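Local coordinates for protein TetR family transcriptional regulator (Mycobacterium smegmatis, PDB 5XS9) that probably binds operator DNA as a homodimeric TetR-family repressor and so regulates genes of biotin metabolism, at residues Ala62-Ala67 with Ile75-Arg80; Pro6-Ala11 with Gly38-His43. All coordinates share one frame; numbering follows the deposited sequence.

Interaction 1: Ala62-Ala67 with Ile75-Arg80; sequences ARTDTA and IHESCR
T66 turns its methyl CG2 to the side opposite its carbonyl carbon and its hydroxyl OG1 into the position between backbone N and carbonyl (chi1 61°), and this choice sets both halves of its contact with E77 and S78. The methyl lies against both residues, with T66 CG2 3.9 Å from E77 CB and 3.8 Å from S78 OG, while the hydroxyl turns to an ordered water. E77 leaves its helix with CG anti to the backbone N (chi1 -167°), and its CB and CG lie alongside the methyls of T66 and T64. The T66 and E77 side chains slide past each other in opposite directions, whereas T64 crosses E77 at about a right angle, its CG2 4.0 Å from E77 CG.

Beyond these aliphatic touches, the polar part of the contact is mediated by water. One water donates to A62 O and to S78 O, at 2.7 Å from each, and thereby joins two backbone carbonyls that could not bond directly. A second lies 2.8 Å from S78 OG and accepts a weak bond from T64 N. The third bridges T66 OG1 and S78 OG. The buried serine hydroxyl thus takes part in two of the three bridges.

The carboxylate of E77 is engaged within its own helix, where R80 NH2 forms a salt bridge to OE1 from the anti side, 28° out of the carboxylate plane. On the loop, D65 OD1 accepts from A67 N and forms an Asx turn. T64 O bonds to Q114 of helix 106-122, which also packs on T66 and S78. Helix 71-87 turns back along the connection that leaves helix 47-58, a loop packed on a helix in the helical C-terminal domain of the TetR family.

Interaction 2: Pro6-Ala11 with Gly38-His43; sequences PDVVAA and GALYWH
V8 meets L40 and H43 through its two methyl groups, one for each partner, and the division follows from its first torsion. With CG1 anti to the backbone N (chi1 174°), the isopropyl group spreads its branches toward different parts of the 38-43 turn.

The purely aliphatic contact is between V8 CG1 and L40 CD2, 4.2 Å apart, where the two side chains cross obliquely. The CB of L40 does not itself point at the helix; it is the far end of the leucine that reaches the valine.

The second kind of contact is between a methyl and an imidazole. V8 CG2 comes to 4.4 Å from H43 CD2, approaching the ring at a slant. The histidine is not merely an apolar surface, since its NE2 makes a weak hydrogen bond to L3 O.

Backbone bonding within the turn is uneven: H43 N donates to L40 O at 2.8 Å, whereas the bonds from Y41 N to G38 O and from W42 N to A39 O are weak.

Around this pair the small DNA-binding domain closes in. V8 of helix 5-19 also touches L29 of helix 26-33 and both L3 and F44 in loops, L40 rests on M26, and the adjacent V9 packs against A53 and H57 of helix 47-58.

Overall arrangement
Both contacts set a loop segment against a helix, yet they differ in chemistry as they do in place. Interaction 2 is small and buried, rests on methyl contacts with a leucine and an imidazole, and belongs to the helix-turn-helix family region; interaction 1 is larger, only partly buried, and combines methyl contacts with ordered water bridges in the C-terminal regulatory region. Their centres lie 30 Å apart and their nearest atoms about 12 Å, so neither touches the other. They follow in series along the chain and share no helix directly, but helix 47-58 lies between them: the loop of interaction 2 leads into it and that of interaction 1 leaves it.

Interaction 1: Ala62-Ala67 with Ile75-Arg80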
loop_
_atom_site.group_PDB
_atom_site.type_symbol
_atom_site.label_atom_id
_atom_site.label_comp_id
_atom_site.label_asym_id
_atom_site.label_seq_id
_atom_site.Cartn_x
_atom_site.Cartn_y
_atom_site.Cartn_z
ATOM N N ALA A 62 -16.515 7.269 5.803
ATOM C CA ALA A 62 -16.299 5.864 5.545
ATOM C C ALA A 62 -17.115 4.904 6.426
ATOM O O ALA A 62 -17.356 3.783 6.063
ATOM C CB ALA A 62 -14.817 5.525 5.675
ATOM N N ARG A 63 -17.524 5.326 7.594
ATOM C CA ARG A 63 -18.233 4.386 8.463
ATOM C C ARG A 63 -19.705 4.301 8.036
ATOM O O ARG A 63 -20.337 5.296 7.842
ATOM C CB ARG A 63 -18.032 4.705 9.925
ATOM C CG ARG A 63 -17.913 6.181 10.280
ATOM C CD ARG A 63 -16.935 6.374 11.425
ATOM N NE ARG A 63 -17.196 7.662 12.027
ATOM C CZ ARG A 63 -16.897 8.019 13.271
ATOM N NH1 ARG A 63 -16.286 7.180 14.116
ATOM N NH2 ARG A 63 -17.222 9.249 13.669
ATOM N N THR A 64 -20.231 3.116 7.828
ATOM C CA THR A 64 -21.657 2.979 7.529
ATOM C C THR A 64 -22.168 1.831 8.333
ATOM O O THR A 64 -21.390 0.902 8.660
ATOM C CB THR A 64 -21.898 2.861 6.010
ATOM O OG1 THR A 64 -23.318 2.874 5.750
ATOM C CG2 THR A 64 -21.160 1.625 5.433
ATOM N N ASP A 65 -23.450 1.892 8.704
ATOM C CA ASP A 65 -24.034 0.813 9.471
ATOM C C ASP A 65 -24.446 -0.309 8.503
ATOM O O ASP A 65 -25.246 -0.122 7.592
ATOM C CB ASP A 65 -25.241 1.342 10.260
ATOM C CG ASP A 65 -25.903 0.254 11.149
ATOM O OD1 ASP A 65 -25.366 -0.893 11.349
ATOM O OD2 ASP A 65 -26.982 0.583 11.663
ATOM N N THR A 66 -23.845 -1.456 8.664
ATOM C CA THR A 66 -24.064 -2.569 7.760
ATOM C C THR A 66 -24.833 -3.699 8.462
ATOM O O THR A 66 -25.086 -4.688 7.811
ATOM C CB THR A 66 -22.724 -3.140 7.231
ATOM O OG1 THR A 66 -21.945 -3.624 8.334
ATOM C CG2 THR A 66 -21.962 -2.089 6.411
ATOM N N ALA A 67 -25.177 -3.527 9.748
ATOM C CA ALA A 67 -25.895 -4.509 10.618
ATOM C C ALA A 67 -27.030 -5.246 9.923
ATOM O O ALA A 67 -27.195 -6.424 10.121
ATOM C CB ALA A 67 -26.463 -3.793 11.849
ATOM N N ILE A 75 -18.881 -6.725 4.111
ATOM C CA ILE A 75 -17.497 -6.513 3.702
ATOM C C ILE A 75 -17.492 -5.629 2.458
ATOM O O ILE A 75 -16.757 -4.650 2.390
ATOM C CB ILE A 75 -16.824 -7.825 3.410
ATOM C CG1 ILE A 75 -16.569 -8.518 4.776
ATOM C CG2 ILE A 75 -15.515 -7.552 2.655
ATOM C CD1 ILE A 75 -16.202 -9.897 4.614
ATOM N N HIS A 76 -18.327 -5.969 1.502
ATOM C CA HIS A 76 -18.395 -5.141 0.287
ATOM C C HIS A 76 -18.694 -3.684 0.633
ATOM O O HIS A 76 -18.022 -2.779 0.151
ATOM C CB HIS A 76 -19.364 -5.734 -0.784
ATOM C CG HIS A 76 -18.806 -6.940 -1.490
ATOM N ND1 HIS A 76 -17.824 -6.841 -2.472
ATOM C CD2 HIS A 76 -19.117 -8.261 -1.404
ATOM C CE1 HIS A 76 -17.528 -8.051 -2.915
ATOM N NE2 HIS A 76 -18.293 -8.929 -2.283
ATOM N N GLU A 77 -19.694 -3.455 1.481
ATOM C CA GLU A 77 -20.190 -2.105 1.750
ATOM C C GLU A 77 -19.159 -1.319 2.482
ATOM O O GLU A 77 -18.798 -0.181 2.096
ATOM C CB GLU A 77 -21.567 -2.158 2.505
ATOM C CG GLU A 77 -22.317 -0.860 2.566
ATOM C CD GLU A 77 -23.024 -0.465 1.239
ATOM O OE1 GLU A 77 -23.091 -1.250 0.274
ATOM O OE2 GLU A 77 -23.551 0.662 1.180
ATOM N N SER A 78 -18.528 -1.922 3.505
ATOM C CA SER A 78 -17.469 -1.247 4.218
ATOM C C SER A 78 -16.244 -0.881 3.402
ATOM O O SER A 78 -15.650 0.189 3.567
ATOM C CB SER A 78 -17.028 -2.021 5.476
ATOM O OG SER A 78 -18.117 -1.940 6.410
ATOM N N CYS A 79 -15.815 -1.787 2.548
ATOM C CA CYS A 79 -14.599 -1.562 1.784
ATOM C C CYS A 79 -14.854 -0.519 0.696
ATOM O O CYS A 79 -13.991 0.265 0.434
ATOM C CB CYS A 79 -14.197 -2.903 1.140
ATOM S SG CYS A 79 -13.447 -3.993 2.453
ATOM N N ARG A 80 -16.017 -0.574 0.031
ATOM C CA ARG A 80 -16.339 0.452 -0.975
ATOM C C ARG A 80 -16.371 1.807 -0.324
ATOM O O ARG A 80 -15.802 2.775 -0.858
ATOM C CB ARG A 80 -17.684 0.218 -1.666
ATOM C CG ARG A 80 -17.766 -0.911 -2.658
ATOM C CD ARG A 80 -19.110 -0.855 -3.396
ATOM N NE ARG A 80 -20.255 -1.176 -2.528
ATOM C CZ ARG A 80 -20.908 -2.355 -2.481
ATOM N NH1 ARG A 80 -20.562 -3.416 -3.260
ATOM N NH2 ARG A 80 -21.915 -2.504 -1.593
HETATM O O HOH W 1 -16.017 1.481 5.961
HETATM O O HOH W 2 -17.967 0.608 7.611
HETATM O O HOH W 3 -19.497 -3.711 7.880
#

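Interaction 2: Pro6-Ala11 with Gly38-His43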
loop_
_atom_site.group_PDB
_atom_site.type_symbol
_atom_site.label_atom_id
_atom_site.label_comp_id
_atom_site.label_asym_id
_atom_site.label_seq_id
_atom_site.Cartn_x
_atom_site.Cartn_y
_atom_site.Cartn_z
ATOM N N PRO A 6 -11.339 21.532 15.328
ATOM C CA PRO A 6 -11.969 21.308 14.038
ATOM C C PRO A 6 -11.513 22.189 12.877
ATOM O O PRO A 6 -11.373 21.691 11.731
ATOM C CB PRO A 6 -13.445 21.540 14.351
ATOM C CG PRO A 6 -13.602 21.013 15.736
ATOM C CD PRO A 6 -12.308 21.342 16.435
ATOM N N ASP A 7 -11.292 23.473 13.139
ATOM C CA ASP A 7 -10.771 24.387 12.105
ATOM C C ASP A 7 -9.352 24.022 11.705
ATOM O O ASP A 7 -8.977 24.181 10.574
ATOM C CB ASP A 7 -10.772 25.870 12.575
ATOM C CG ASP A 7 -12.176 26.431 12.768
ATOM O OD1 ASP A 7 -13.041 26.236 11.890
ATOM O OD2 ASP A 7 -12.413 27.089 13.794
ATOM N N VAL A 8 -8.550 23.615 12.669
ATOM C CA VAL A 8 -7.179 23.236 12.384
ATOM C C VAL A 8 -7.162 22.016 11.431
ATOM O O VAL A 8 -6.478 22.030 10.397
ATOM C CB VAL A 8 -6.406 22.959 13.679
ATOM C CG1 VAL A 8 -5.017 22.415 13.381
ATOM C CG2 VAL A 8 -6.317 24.270 14.488
ATOM N N VAL A 9 -7.999 21.026 11.740
ATOM C CA VAL A 9 -8.040 19.773 10.967
ATOM C C VAL A 9 -8.502 20.059 9.592
ATOM O O VAL A 9 -7.939 19.574 8.617
ATOM C CB VAL A 9 -8.910 18.730 11.659
ATOM C CG1 VAL A 9 -9.060 17.502 10.755
ATOM C CG2 VAL A 9 -8.253 18.330 12.975
ATOM N N ALA A 10 -9.516 20.918 9.486
ATOM C CA ALA A 10 -10.011 21.317 8.207
ATOM C C ALA A 10 -8.960 22.065 7.355
ATOM O O ALA A 10 -8.822 21.830 6.126
ATOM C CB ALA A 10 -11.286 22.187 8.379
ATOM N N ALA A 11 -8.243 22.987 7.977
ATOM C CA ALA A 11 -7.179 23.689 7.257
ATOM C C ALA A 11 -6.125 22.669 6.796
ATOM O O ALA A 11 -5.602 22.741 5.669
ATOM C CB ALA A 11 -6.531 24.744 8.146
ATOM N N GLY A 38 3.805 27.614 17.527
ATOM C CA GLY A 38 3.540 27.110 18.839
ATOM C C GLY A 38 2.107 26.839 19.193
ATOM O O GLY A 38 1.845 25.959 20.040
ATOM N N ALA A 39 1.172 27.563 18.574
ATOM C CA ALA A 39 -0.236 27.387 18.869
ATOM C C ALA A 39 -0.725 25.997 18.464
ATOM O O ALA A 39 -1.703 25.521 19.006
ATOM C CB ALA A 39 -1.101 28.416 18.118
ATOM N N LEU A 40 -0.120 25.388 17.445
ATOM C CA LEU A 40 -0.617 24.089 16.964
ATOM C C LEU A 40 -0.256 23.007 17.932
ATOM O O LEU A 40 -0.966 21.953 18.061
ATOM C CB LEU A 40 0.000 23.794 15.609
ATOM C CG LEU A 40 -0.326 24.767 14.495
ATOM C CD1 LEU A 40 0.325 24.222 13.265
ATOM C CD2 LEU A 40 -1.802 24.943 14.262
ATOM N N TYR A 41 0.844 23.213 18.647
ATOM C CA TYR A 41 1.302 22.207 19.585
ATOM C C TYR A 41 0.415 22.065 20.855
ATOM O O TYR A 41 0.672 21.214 21.710
ATOM C CB TYR A 41 2.772 22.379 19.882
ATOM C CG TYR A 41 3.605 22.017 18.675
ATOM C CD1 TYR A 41 4.029 23.002 17.771
ATOM C CD2 TYR A 41 3.854 20.694 18.353
ATOM C CE1 TYR A 41 4.753 22.686 16.633
ATOM C CE2 TYR A 41 4.573 20.370 17.214
ATOM C CZ TYR A 41 5.045 21.381 16.360
ATOM O OH TYR A 41 5.778 21.062 15.229
ATOM N N TRP A 42 -0.614 22.893 20.942
ATOM C CA TRP A 42 -1.630 22.777 21.964
ATOM C C TRP A 42 -2.654 21.749 21.517
ATOM O O TRP A 42 -3.350 21.231 22.338
ATOM C CB TRP A 42 -2.287 24.153 22.247
ATOM C CG TRP A 42 -1.401 25.012 23.065
ATOM C CD1 TRP A 42 -0.523 25.930 22.610
ATOM C CD2 TRP A 42 -1.240 24.970 24.482
ATOM N NE1 TRP A 42 0.181 26.481 23.654
ATOM C CE2 TRP A 42 -0.260 25.925 24.819
ATOM C CE3 TRP A 42 -1.842 24.234 25.504
ATOM C CZ2 TRP A 42 0.150 26.152 26.130
ATOM C CZ3 TRP A 42 -1.444 24.472 26.823
ATOM C CH2 TRP A 42 -0.453 25.428 27.114
ATOM N N HIS A 43 -2.717 21.452 20.222
ATOM C CA HIS A 43 -3.688 20.499 19.692
ATOM C C HIS A 43 -3.068 19.204 19.275
ATOM O O HIS A 43 -3.723 18.204 19.361
ATOM C CB HIS A 43 -4.377 21.111 18.503
ATOM C CG HIS A 43 -5.187 22.292 18.864
ATOM N ND1 HIS A 43 -6.349 22.183 19.592
ATOM C CD2 HIS A 43 -4.983 23.611 18.664
ATOM C CE1 HIS A 43 -6.858 23.384 19.776
ATOM N NE2 HIS A 43 -6.054 24.266 19.215
#